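Local coordinates for protein exotoxin A (Pseudomonas aeruginosa, PDB 1IKP) that transfers ADP-ribose from NAD to elongation factor 2 of host cells, stopping protein synthesis after a binding and a targeting domain have brought the catalytic domain inside, at residues A[78-83]-A[273-278]; A[108-113]-A[188-193]; A[245-250]-A[385-390]; A[295-300]-A[322-327]. The protein carries 2 engineered substitutions. One frame throughout, in Å; residues are numbered along the deposited sequence.

Contact 1 of 4, residues A[78-83]-A[273-278]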
loop_
_atom_site.group_PDB
_atom_site.type_symbol
_atom_site.label_atom_id
_atom_site.label_comp_id
_atom_site.label_asym_id
_atom_site.label_seq_id
_atom_site.Cartn_x
_atom_site.Cartn_y
_atom_site.Cartn_z
ATOM N N GLY A 78 13.298 14.364 10.710
ATOM C CA GLY A 78 13.937 14.052 9.446
ATOM C C GLY A 78 15.307 14.682 9.348
ATOM O O GLY A 78 15.731 15.458 10.201
ATOM N N VAL A 79 16.018 14.321 8.292
ATOM C CA VAL A 79 17.357 14.837 8.048
ATOM C C VAL A 79 17.397 16.053 7.124
ATOM O O VAL A 79 18.302 16.878 7.231
ATOM C CB VAL A 79 18.236 13.712 7.478
ATOM C CG1 VAL A 79 17.788 13.362 6.056
ATOM C CG2 VAL A 79 19.715 14.128 7.500
ATOM N N GLU A 80 16.420 16.177 6.238
ATOM C CA GLU A 80 16.384 17.270 5.271
ATOM C C GLU A 80 16.024 18.573 5.962
ATOM O O GLU A 80 15.022 18.662 6.658
ATOM C CB GLU A 80 15.377 16.953 4.161
ATOM C CG GLU A 80 15.912 17.191 2.761
ATOM C CD GLU A 80 16.818 16.065 2.308
ATOM O OE1 GLU A 80 17.591 16.267 1.349
ATOM O OE2 GLU A 80 16.745 14.968 2.907
ATOM N N PRO A 81 16.825 19.618 5.757
ATOM C CA PRO A 81 16.613 20.932 6.377
ATOM C C PRO A 81 15.459 21.894 6.018
ATOM O O PRO A 81 14.925 22.590 6.877
ATOM C CB PRO A 81 17.981 21.602 6.203
ATOM C CG PRO A 81 18.439 21.072 4.875
ATOM C CD PRO A 81 18.080 19.583 4.972
ATOM N N ASN A 82 15.012 21.902 4.787
ATOM C CA ASN A 82 13.921 22.839 4.436
ATOM C C ASN A 82 12.487 22.329 4.665
ATOM O O ASN A 82 11.616 23.135 4.984
ATOM C CB ASN A 82 14.090 23.277 2.973
ATOM C CG ASN A 82 15.363 24.043 2.778
ATOM O OD1 ASN A 82 15.533 25.131 3.334
ATOM N ND2 ASN A 82 16.265 23.487 1.982
ATOM N N LYS A 83 12.223 21.034 4.521
ATOM C CA LYS A 83 10.853 20.578 4.676
ATOM C C LYS A 83 10.709 19.399 5.648
ATOM O O LYS A 83 10.762 18.224 5.285
ATOM C CB LYS A 83 10.282 20.317 3.275
ATOM C CG LYS A 83 10.779 21.306 2.232
ATOM C CD LYS A 83 9.726 21.630 1.178
ATOM C CE LYS A 83 10.149 22.765 0.242
ATOM N NZ LYS A 83 9.048 23.147 -0.685
ATOM N N THR A 273 10.688 8.634 -1.267
ATOM C CA THR A 273 10.887 9.690 -0.279
ATOM C C THR A 273 12.298 9.587 0.290
ATOM O O THR A 273 12.656 10.327 1.221
ATOM C CB THR A 273 9.852 9.603 0.879
ATOM O OG1 THR A 273 9.726 8.250 1.319
ATOM C CG2 THR A 273 8.502 10.133 0.435
ATOM N N ARG A 274 13.110 8.685 -0.257
ATOM C CA ARG A 274 14.476 8.517 0.223
ATOM C C ARG A 274 15.339 9.777 0.134
ATOM O O ARG A 274 15.226 10.573 -0.810
ATOM C CB ARG A 274 15.208 7.406 -0.534
ATOM C CG ARG A 274 14.834 6.017 -0.084
ATOM C CD ARG A 274 15.478 4.976 -0.955
ATOM N NE ARG A 274 16.933 5.010 -0.869
ATOM C CZ ARG A 274 17.653 4.413 0.074
ATOM N NH1 ARG A 274 17.072 3.717 1.046
ATOM N NH2 ARG A 274 18.980 4.492 0.032
ATOM N N HIS A 275 16.217 9.932 1.121
ATOM C CA HIS A 275 17.151 11.059 1.175
ATOM C C HIS A 275 18.080 10.984 -0.040
ATOM O O HIS A 275 18.433 12.005 -0.636
ATOM C CB HIS A 275 17.953 10.968 2.476
ATOM C CG HIS A 275 18.969 12.057 2.658
ATOM N ND1 HIS A 275 18.659 13.394 2.564
ATOM C CD2 HIS A 275 20.272 11.994 3.013
ATOM C CE1 HIS A 275 19.729 14.114 2.858
ATOM N NE2 HIS A 275 20.721 13.286 3.135
ATOM N N ARG A 276 18.478 9.773 -0.401
ATOM C CA ARG A 276 19.349 9.591 -1.556
ATOM C C ARG A 276 18.746 8.542 -2.469
ATOM O O ARG A 276 18.372 7.465 -2.012
ATOM C CB ARG A 276 20.746 9.188 -1.092
ATOM C CG ARG A 276 21.305 10.206 -0.122
ATOM C CD ARG A 276 22.813 10.226 -0.052
ATOM N NE ARG A 276 23.241 11.376 0.737
ATOM C CZ ARG A 276 24.499 11.654 1.052
ATOM N NH1 ARG A 276 25.482 10.860 0.647
ATOM N NH2 ARG A 276 24.770 12.734 1.774
ATOM N N GLN A 277 18.620 8.889 -3.749
ATOM C CA GLN A 277 18.044 7.999 -4.756
ATOM C C GLN A 277 18.935 6.815 -5.085
ATOM O O GLN A 277 20.106 6.988 -5.419
ATOM C CB GLN A 277 17.785 8.749 -6.065
ATOM C CG GLN A 277 16.636 9.732 -6.060
ATOM C CD GLN A 277 16.376 10.301 -7.446
ATOM O OE1 GLN A 277 16.106 9.560 -8.393
ATOM N NE2 GLN A 277 16.459 11.620 -7.572
ATOM N N PRO A 278 18.392 5.592 -4.999
ATOM C CA PRO A 278 19.195 4.405 -5.318
ATOM C C PRO A 278 19.502 4.455 -6.818
ATOM O O PRO A 278 18.703 4.983 -7.591
ATOM C CB PRO A 278 18.260 3.248 -4.966
ATOM C CG PRO A 278 17.357 3.835 -3.912
ATOM C CD PRO A 278 17.077 5.208 -4.457
#
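His275 reaches from the 273-278 loop to Val79 and Glu80 in the loop joining strands 72-77 and 85-90. Outward from CB, the ring swings to the far side from the backbone nitrogen (chi1 179°), toward the other loop. CG, first atom of the ring, already lies beneath Val79 CG1, the methyl that sits over one ring face in a CH-pi contact, 3.7 Å from the centroid. That methyl comes closest to His275 ND1, at 3.6 Å; CD2 and NE2 lie under it at longer range. On the Glu80 side, ND1 donates to Glu80 OE2 at 2.5 Å, unusually short for a bond bent to an N-H...O angle of 135°, so the exact length is doubtful. OE2 is met on its syn side, ND1 lying a little out of the carboxylate plane and OE2 a little out of the ring plane. The carboxylate is turned 65° against the ring. The backbone N of His275 bonds to Glu136 OE2, and Val79 makes a backbone bond to Glu136, so both loops meet that residue too. This is a His-carboxylate hydrogen bond at the surface, joining a beta-hairpin loop of the binding region to a loop of the targeting region.

Contact 2 of 4, residues A[108-113]-A[188-193]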
loop_
_atom_site.group_PDB
_atom_site.type_symbol
_atom_site.label_atom_id
_atom_site.label_comp_id
_atom_site.label_asym_id
_atom_site.label_seq_id
_atom_site.Cartn_x
_atom_site.Cartn_y
_atom_site.Cartn_z
ATOM N N GLU A 108 21.431 -3.134 3.665
ATOM C CA GLU A 108 20.515 -2.613 2.647
ATOM C C GLU A 108 19.198 -2.139 3.262
ATOM O O GLU A 108 18.130 -2.194 2.655
ATOM C CB GLU A 108 20.246 -3.688 1.598
ATOM C CG GLU A 108 21.471 -4.039 0.768
ATOM C CD GLU A 108 21.217 -5.180 -0.193
ATOM O OE1 GLU A 108 20.254 -5.089 -0.984
ATOM O OE2 GLU A 108 21.984 -6.167 -0.158
ATOM N N LYS A 109 19.299 -1.646 4.477
ATOM C CA LYS A 109 18.138 -1.184 5.206
ATOM C C LYS A 109 17.447 0.033 4.618
ATOM O O LYS A 109 18.044 0.813 3.862
ATOM C CB LYS A 109 18.553 -0.828 6.622
ATOM C CG LYS A 109 19.546 0.338 6.689
ATOM C CD LYS A 109 19.809 0.745 8.137
ATOM C CE LYS A 109 20.951 1.731 8.257
ATOM N NZ LYS A 109 22.237 1.096 7.840
ATOM N N PRO A 110 16.155 0.182 4.923
ATOM C CA PRO A 110 15.356 1.318 4.472
ATOM C C PRO A 110 16.045 2.501 5.181
ATOM O O PRO A 110 16.670 2.317 6.225
ATOM C CB PRO A 110 13.988 1.034 5.084
ATOM C CG PRO A 110 13.930 -0.464 5.101
ATOM C CD PRO A 110 15.302 -0.852 5.548
ATOM N N SER A 111 15.921 3.702 4.633
ATOM C CA SER A 111 16.563 4.868 5.242
ATOM C C SER A 111 15.619 5.741 6.069
ATOM O O SER A 111 15.814 6.945 6.183
ATOM C CB SER A 111 17.242 5.709 4.148
ATOM O OG SER A 111 16.371 6.062 3.090
ATOM N N ASN A 112 14.614 5.117 6.673
ATOM C CA ASN A 112 13.645 5.840 7.471
ATOM C C ASN A 112 13.360 5.105 8.766
ATOM O O ASN A 112 13.772 3.951 8.952
ATOM C CB ASN A 112 12.331 6.011 6.684
ATOM C CG ASN A 112 11.711 4.684 6.256
ATOM O OD1 ASN A 112 11.157 3.932 7.070
ATOM N ND2 ASN A 112 11.802 4.388 4.958
ATOM N N ILE A 113 12.693 5.811 9.671
ATOM C CA ILE A 113 12.222 5.182 10.907
ATOM C C ILE A 113 10.693 5.163 10.863
ATOM O O ILE A 113 10.057 5.887 10.074
ATOM C CB ILE A 113 12.626 5.941 12.207
ATOM C CG1 ILE A 113 11.966 7.314 12.280
ATOM C CG2 ILE A 113 14.104 5.944 12.354
ATOM C CD1 ILE A 113 12.133 7.958 13.664
ATOM N N SER A 188 10.106 -6.201 2.745
ATOM C CA SER A 188 8.728 -5.929 2.360
ATOM C C SER A 188 7.776 -5.687 3.534
ATOM O O SER A 188 6.900 -4.828 3.453
ATOM C CB SER A 188 8.184 -7.060 1.476
ATOM O OG SER A 188 8.308 -8.308 2.124
ATOM N N GLU A 189 7.940 -6.424 4.628
ATOM C CA GLU A 189 7.055 -6.251 5.768
ATOM C C GLU A 189 7.164 -4.850 6.376
ATOM O O GLU A 189 6.170 -4.284 6.823
ATOM C CB GLU A 189 7.370 -7.310 6.840
ATOM C CG GLU A 189 7.145 -8.768 6.392
ATOM C CD GLU A 189 8.363 -9.404 5.722
ATOM O OE1 GLU A 189 9.360 -8.706 5.426
ATOM O OE2 GLU A 189 8.321 -10.635 5.485
ATOM N N TRP A 190 8.377 -4.311 6.370
ATOM C CA TRP A 190 8.675 -2.988 6.922
ATOM C C TRP A 190 7.766 -1.901 6.344
ATOM O O TRP A 190 7.336 -0.999 7.048
ATOM C CB TRP A 190 10.152 -2.664 6.656
ATOM C CG TRP A 190 10.604 -1.295 7.069
ATOM C CD1 TRP A 190 10.712 -0.174 6.275
ATOM C CD2 TRP A 190 11.033 -0.896 8.377
ATOM N NE1 TRP A 190 11.179 0.881 7.011
ATOM C CE2 TRP A 190 11.384 0.472 8.304
ATOM C CE3 TRP A 190 11.153 -1.562 9.614
ATOM C CZ2 TRP A 190 11.839 1.182 9.412
ATOM C CZ3 TRP A 190 11.610 -0.850 10.716
ATOM C CH2 TRP A 190 11.946 0.513 10.605
ATOM N N ALA A 191 7.435 -2.020 5.069
ATOM C CA ALA A 191 6.614 -1.014 4.411
ATOM C C ALA A 191 5.109 -1.304 4.442
ATOM O O ALA A 191 4.295 -0.478 4.018
ATOM C CB ALA A 191 7.096 -0.845 2.965
ATOM N N SER A 192 4.724 -2.462 4.966
ATOM C CA SER A 192 3.312 -2.825 4.990
ATOM C C SER A 192 2.791 -3.032 6.390
ATOM O O SER A 192 3.488 -2.781 7.365
ATOM C CB SER A 192 3.074 -4.123 4.206
ATOM O OG SER A 192 3.613 -5.223 4.931
ATOM N N GLY A 193 1.552 -3.493 6.487
ATOM C CA GLY A 193 0.970 -3.730 7.793
ATOM C C GLY A 193 1.696 -4.852 8.518
ATOM O O GLY A 193 1.618 -4.949 9.749
#
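Pro110, in the loop leading into strand 112-120, and Trp190, on the short, weakly bonded helix 188-191, bring their backbones no nearer than 8.3 Å between CA atoms, and the indole fills that distance. Its ring, set opposite the backbone nitrogen by a chi1 of 176°, slips under the proline. Pro110 CG stands over the face of the five-membered ring in a CH-pi contact, 3.4 Å from Trp190 CD1; Pro110 CB lies equally close to Trp190 NE1. That nitrogen donates to Asn112 OD1 (3.1 Å, N-H...O 145°). The indole N-H comes in tilted 28° from the amide's carbonyl plane, while the amide and ring planes are only modestly inclined. OD1 also accepts from Lys114 NZ, and ND2 of the same amide bonds Glu270 OE1, so the amide's rotation is fixed from several directions. Past the bond, Asn112 O is 3.4 Å from Trp190 CZ2; this buried carbonyl has no hydrogen-bonding partner in the model. Ile113 CA lies at the ring's edge, beside CZ2. Trp190 also rests on Leu102 and Pro104 of strand 97-106, setting the helix against the sheet, while Asn112 lies beside Thr134 and Glu136 of the antiparallel strand 126-136.

Contact 3 of 4, residues A[245-250]-A[385-390]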
loop_
_atom_site.group_PDB
_atom_site.type_symbol
_atom_site.label_atom_id
_atom_site.label_comp_id
_atom_site.label_asym_id
_atom_site.label_seq_id
_atom_site.Cartn_x
_atom_site.Cartn_y
_atom_site.Cartn_z
ATOM N N SER A 245 -3.091 1.214 9.635
ATOM C CA SER A 245 -2.818 2.179 8.576
ATOM C C SER A 245 -1.438 2.764 8.690
ATOM O O SER A 245 -0.837 2.762 9.742
ATOM C CB SER A 245 -3.837 3.325 8.588
ATOM O OG SER A 245 -3.616 4.229 9.682
ATOM N N HIS A 246 -0.932 3.243 7.558
ATOM C CA HIS A 246 0.345 3.939 7.481
ATOM C C HIS A 246 0.005 5.339 6.948
ATOM O O HIS A 246 -1.033 5.548 6.320
ATOM C CB HIS A 246 1.275 3.304 6.447
ATOM C CG HIS A 246 2.120 2.177 6.956
ATOM N ND1 HIS A 246 1.650 0.885 7.084
ATOM C CD2 HIS A 246 3.429 2.140 7.304
ATOM C CE1 HIS A 246 2.638 0.103 7.485
ATOM N NE2 HIS A 246 3.727 0.834 7.624
ATOM N N ARG A 247 0.867 6.306 7.229
ATOM C CA ARG A 247 0.713 7.658 6.668
ATOM C C ARG A 247 2.108 8.143 6.310
ATOM O O ARG A 247 3.068 7.966 7.087
ATOM C CB ARG A 247 0.018 8.624 7.638
ATOM C CG ARG A 247 -0.307 9.979 6.992
ATOM C CD ARG A 247 -1.501 10.672 7.673
ATOM N NE ARG A 247 -1.840 11.936 7.032
ATOM C CZ ARG A 247 -3.073 12.421 6.890
ATOM N NH1 ARG A 247 -4.146 11.767 7.325
ATOM N NH2 ARG A 247 -3.227 13.603 6.310
ATOM N N LEU A 248 2.239 8.704 5.098
ATOM C CA LEU A 248 3.518 9.199 4.610
ATOM C C LEU A 248 3.308 10.608 4.069
ATOM O O LEU A 248 2.496 10.841 3.180
ATOM C CB LEU A 248 4.041 8.296 3.479
ATOM C CG LEU A 248 5.382 8.729 2.868
ATOM C CD1 LEU A 248 6.470 8.800 3.908
ATOM C CD2 LEU A 248 5.765 7.732 1.762
ATOM N N HIS A 249 4.045 11.542 4.649
ATOM C CA HIS A 249 4.007 12.946 4.271
ATOM C C HIS A 249 5.156 13.199 3.302
ATOM O O HIS A 249 6.262 12.709 3.530
ATOM C CB HIS A 249 4.152 13.787 5.548
ATOM C CG HIS A 249 4.454 15.234 5.316
ATOM N ND1 HIS A 249 3.695 16.050 4.502
ATOM C CD2 HIS A 249 5.410 16.020 5.856
ATOM C CE1 HIS A 249 4.180 17.281 4.553
ATOM N NE2 HIS A 249 5.217 17.289 5.367
ATOM N N PHE A 250 4.871 13.926 2.216
ATOM C CA PHE A 250 5.856 14.299 1.191
ATOM C C PHE A 250 6.131 15.802 1.371
ATOM O O PHE A 250 5.430 16.637 0.823
ATOM C CB PHE A 250 5.273 14.033 -0.201
ATOM C CG PHE A 250 5.205 12.570 -0.566
ATOM C CD1 PHE A 250 6.086 12.038 -1.506
ATOM C CD2 PHE A 250 4.267 11.724 0.026
ATOM C CE1 PHE A 250 6.042 10.691 -1.857
ATOM C CE2 PHE A 250 4.211 10.359 -0.315
ATOM C CZ PHE A 250 5.107 9.845 -1.266
ATOM N N SER A 385 -8.172 11.012 7.547
ATOM C CA SER A 385 -7.587 10.705 6.238
ATOM C C SER A 385 -8.327 11.252 5.028
ATOM O O SER A 385 -7.929 10.985 3.898
ATOM C CB SER A 385 -7.393 9.192 6.070
ATOM O OG SER A 385 -8.630 8.504 5.981
ATOM N N GLY A 386 -9.384 12.027 5.254
ATOM C CA GLY A 386 -10.128 12.592 4.143
ATOM C C GLY A 386 -9.328 13.550 3.271
ATOM O O GLY A 386 -9.710 13.827 2.129
ATOM N N ASP A 387 -8.223 14.068 3.803
ATOM C CA ASP A 387 -7.375 14.988 3.055
ATOM C C ASP A 387 -6.130 14.294 2.488
ATOM O O ASP A 387 -5.152 14.949 2.119
ATOM C CB ASP A 387 -6.947 16.155 3.956
ATOM C CG ASP A 387 -6.119 15.706 5.146
ATOM O OD1 ASP A 387 -5.663 16.589 5.907
ATOM O OD2 ASP A 387 -5.919 14.489 5.338
ATOM N N ALA A 388 -6.187 12.968 2.405
ATOM C CA ALA A 388 -5.061 12.187 1.919
ATOM C C ALA A 388 -5.411 11.340 0.703
ATOM O O ALA A 388 -6.586 11.052 0.438
ATOM C CB ALA A 388 -4.551 11.275 3.036
ATOM N N LEU A 389 -4.370 10.972 -0.040
ATOM C CA LEU A 389 -4.532 10.032 -1.150
ATOM C C LEU A 389 -4.659 8.706 -0.369
ATOM O O LEU A 389 -3.981 8.498 0.648
ATOM C CB LEU A 389 -3.277 9.978 -2.032
ATOM C CG LEU A 389 -2.857 11.275 -2.733
ATOM C CD1 LEU A 389 -1.666 11.025 -3.629
ATOM C CD2 LEU A 389 -4.035 11.816 -3.507
ATOM N N LEU A 390 -5.518 7.814 -0.831
ATOM C CA LEU A 390 -5.737 6.541 -0.153
ATOM C C LEU A 390 -5.333 5.346 -0.995
ATOM O O LEU A 390 -5.476 5.345 -2.219
ATOM C CB LEU A 390 -7.216 6.387 0.189
ATOM C CG LEU A 390 -7.888 7.504 0.985
ATOM C CD1 LEU A 390 -9.373 7.191 1.147
ATOM C CD2 LEU A 390 -7.206 7.644 2.336
#
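Arg247 and Asp387 form a salt bridge between strand 245-248 and the type I beta turn Ser385-Ala388, which leads into strand 389-393. Both strands belong to one mixed sheet and flank strand 367-371, so the arginine spans the intervening strand, packing on its Val368, to reach the turn. Its CG stands opposite the backbone nitrogen (chi1 -173°) and the chain stays extended to NE, which carries the guanidinium out to the turn. Asp387 comes in at about a right angle to it, and the carboxylate plane is twisted 66° from the guanidinium plane. They therefore do not lie flat and two-pronged: one nitrogen, Arg247 NH2, gives a single fairly straight bond to Asp387 OD2, 3.0 Å long with an N-H...O angle of 161°. OD2 lies in the guanidinium plane and receives the proton on its syn side, although the donor is well out of the carboxylate plane. Asp387 OD1 is left at 3.9 Å from Arg247 NH2.

The rest of the guanidinium is also held. NE makes a salt bridge to Asp366 OD2, and Asp366 OD1 accepts from His249 ND1, while Arg247 NH1 donates to Asp384 O. With partners on all three nitrogens the group can scarcely rotate, and two nearby carboxylates should keep it charged. The turn itself is closed by Ala388 N bonding to Ser385 O. Ser385 CA approaches Arg247 NH1 obliquely, at 3.8 Å, while the Ala388 CB methyl sits over one face of the guanidinium, 4.1 Å above its plane and displaced toward the rim, nearest to NH2.

Contact 4 of 4, residues A[295-300]-A[322-327]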
loop_
_atom_site.group_PDB
_atom_site.type_symbol
_atom_site.label_atom_id
_atom_site.label_comp_id
_atom_site.label_asym_id
_atom_site.label_seq_id
_atom_site.Cartn_x
_atom_site.Cartn_y
_atom_site.Cartn_z
ATOM N N VAL A 295 4.069 11.478 -14.336
ATOM C CA VAL A 295 2.964 12.068 -13.605
ATOM C C VAL A 295 3.317 13.500 -13.209
ATOM O O VAL A 295 2.465 14.372 -13.271
ATOM C CB VAL A 295 2.628 11.229 -12.334
ATOM C CG1 VAL A 295 1.547 11.907 -11.510
ATOM C CG2 VAL A 295 2.153 9.842 -12.752
ATOM N N ALA A 296 4.568 13.733 -12.817
ATOM C CA ALA A 296 5.003 15.083 -12.430
ATOM C C ALA A 296 4.850 16.031 -13.618
ATOM O O ALA A 296 4.305 17.128 -13.480
ATOM C CB ALA A 296 6.443 15.061 -11.974
ATOM N N LEU A 297 5.323 15.597 -14.782
ATOM C CA LEU A 297 5.228 16.408 -15.995
ATOM C C LEU A 297 3.777 16.755 -16.300
ATOM O O LEU A 297 3.455 17.888 -16.656
ATOM C CB LEU A 297 5.851 15.669 -17.188
ATOM C CG LEU A 297 7.378 15.625 -17.279
ATOM C CD1 LEU A 297 7.801 14.671 -18.384
ATOM C CD2 LEU A 297 7.918 17.036 -17.565
ATOM N N TYR A 298 2.886 15.781 -16.146
ATOM C CA TYR A 298 1.479 16.017 -16.428
ATOM C C TYR A 298 0.932 17.085 -15.488
ATOM O O TYR A 298 0.197 18.002 -15.898
ATOM C CB TYR A 298 0.682 14.704 -16.289
ATOM C CG TYR A 298 -0.729 14.780 -16.860
ATOM C CD1 TYR A 298 -1.772 15.370 -16.151
ATOM C CD2 TYR A 298 -1.016 14.262 -18.136
ATOM C CE1 TYR A 298 -3.050 15.444 -16.660
ATOM C CE2 TYR A 298 -2.295 14.335 -18.662
ATOM C CZ TYR A 298 -3.315 14.916 -17.938
ATOM O OH TYR A 298 -4.583 14.944 -18.449
ATOM N N LEU A 299 1.292 16.963 -14.216
ATOM C CA LEU A 299 0.858 17.925 -13.210
ATOM C C LEU A 299 1.464 19.310 -13.469
ATOM O O LEU A 299 0.787 20.318 -13.307
ATOM C CB LEU A 299 1.256 17.433 -11.818
ATOM C CG LEU A 299 0.484 16.218 -11.298
ATOM C CD1 LEU A 299 1.229 15.622 -10.100
ATOM C CD2 LEU A 299 -0.943 16.617 -10.923
ATOM N N ALA A 300 2.725 19.342 -13.886
ATOM C CA ALA A 300 3.417 20.607 -14.157
ATOM C C ALA A 300 2.899 21.275 -15.426
ATOM O O ALA A 300 3.054 22.491 -15.609
ATOM C CB ALA A 300 4.910 20.368 -14.270
ATOM N N GLY A 322 3.748 18.323 -27.635
ATOM C CA GLY A 322 3.587 18.087 -26.211
ATOM C C GLY A 322 4.791 18.416 -25.347
ATOM O O GLY A 322 4.711 18.347 -24.120
ATOM N N GLY A 323 5.908 18.765 -25.974
ATOM C CA GLY A 323 7.096 19.101 -25.210
ATOM C C GLY A 323 7.640 17.952 -24.376
ATOM O O GLY A 323 7.751 16.826 -24.857
ATOM N N ASP A 324 7.984 18.238 -23.123
ATOM C CA ASP A 324 8.524 17.221 -22.228
ATOM C C ASP A 324 7.507 16.112 -21.982
ATOM O O ASP A 324 7.822 14.933 -22.129
ATOM C CB ASP A 324 8.931 17.858 -20.898
ATOM C CG ASP A 324 10.050 18.868 -21.060
ATOM O OD1 ASP A 324 10.425 19.517 -20.060
ATOM O OD2 ASP A 324 10.554 19.007 -22.197
ATOM N N LEU A 325 6.288 16.501 -21.628
ATOM C CA LEU A 325 5.223 15.536 -21.371
ATOM C C LEU A 325 4.901 14.726 -22.618
ATOM O O LEU A 325 4.721 13.508 -22.553
ATOM C CB LEU A 325 3.956 16.243 -20.890
ATOM C CG LEU A 325 2.748 15.311 -20.766
ATOM C CD1 LEU A 325 3.036 14.231 -19.710
ATOM C CD2 LEU A 325 1.510 16.104 -20.405
ATOM N N GLY A 326 4.831 15.406 -23.759
ATOM C CA GLY A 326 4.537 14.711 -24.997
ATOM C C GLY A 326 5.616 13.710 -25.349
ATOM O O GLY A 326 5.327 12.606 -25.796
ATOM N N GLU A 327 6.870 14.094 -25.149
ATOM C CA GLU A 327 7.984 13.215 -25.458
ATOM C C GLU A 327 8.021 12.040 -24.481
ATOM O O GLU A 327 8.323 10.916 -24.867
ATOM C CB GLU A 327 9.302 13.990 -25.382
ATOM C CG GLU A 327 10.471 13.291 -26.039
ATOM C CD GLU A 327 10.193 12.958 -27.491
ATOM O OE1 GLU A 327 9.633 13.821 -28.200
ATOM O OE2 GLU A 327 10.535 11.837 -27.923
#
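Leu325 pushes its two methyls against Leu297 and Tyr298, consecutive residues on helix 282-300. CD1 lies over the backbone between them, 3.9 Å from Tyr298 N and 4.0 Å from Leu297 CB. CD2 turns to the tyrosine, meeting Tyr298 CD2 at 3.9 Å, with the ring presented obliquely, and coming almost as near to Tyr298 CA. A chi1 of 173° puts the branch point of Leu325 opposite its own backbone nitrogen and brings both methyls to bear on the partner helix.

Leu297 answers from the other helix with its own fork. Its CD2 meets Asp324 CB at 3.6 Å, the two side chains crossing at about a right angle, while CD1 settles on the backbone, 3.8 Å from Asp324 O. The aspartate thus contributes its aliphatic carbon to an apolar contact that no hydrogen bond crosses.

Here the first turn of helix 323-331 packs against the last turns of helix 282-300, within the largely helical targeting region known in this toxin as the translocation domain. The axes of the two short segments approach to 9.0 Å and run roughly antiparallel, 144° between their directions. The closest backbone pair is Leu297 and Leu325, whose CA atoms are 5.4 Å apart.

Helix 308-317 packs in from the side of the tyrosine: its Val311 touches both Leu325 and Tyr298, and Val308 touches the tyrosine as well. Leu303, in the loop after helix 282-300, also lies against both Leu325 and Tyr298. The tyrosine ring stacks with Trp305, and at its far end OH is hydrogen-bonded to Ser304 O.

Overall arrangement
Contacts 1, 2 and 3 cluster, with centres 15 to 19 Å apart, where the binding region meets the targeting region. Contact 2 lies along the chain between the two halves of contact 1, whose segments alternate with those of contact 3. The 273-278 loop ties them together: Arg274 packs on Ser111 of contact 2, and Thr273 on Phe250 and Leu248 of contact 3. Contacts 2 and 3 reach the same mixed sheet, and Ser192 touches His246. Contact 4 stands apart, about 25 Å centre to centre from contact 3, among the targeting helices that the chain forms between the segments of contact 3. The sheet and its loops thus join two functional regions of the toxin.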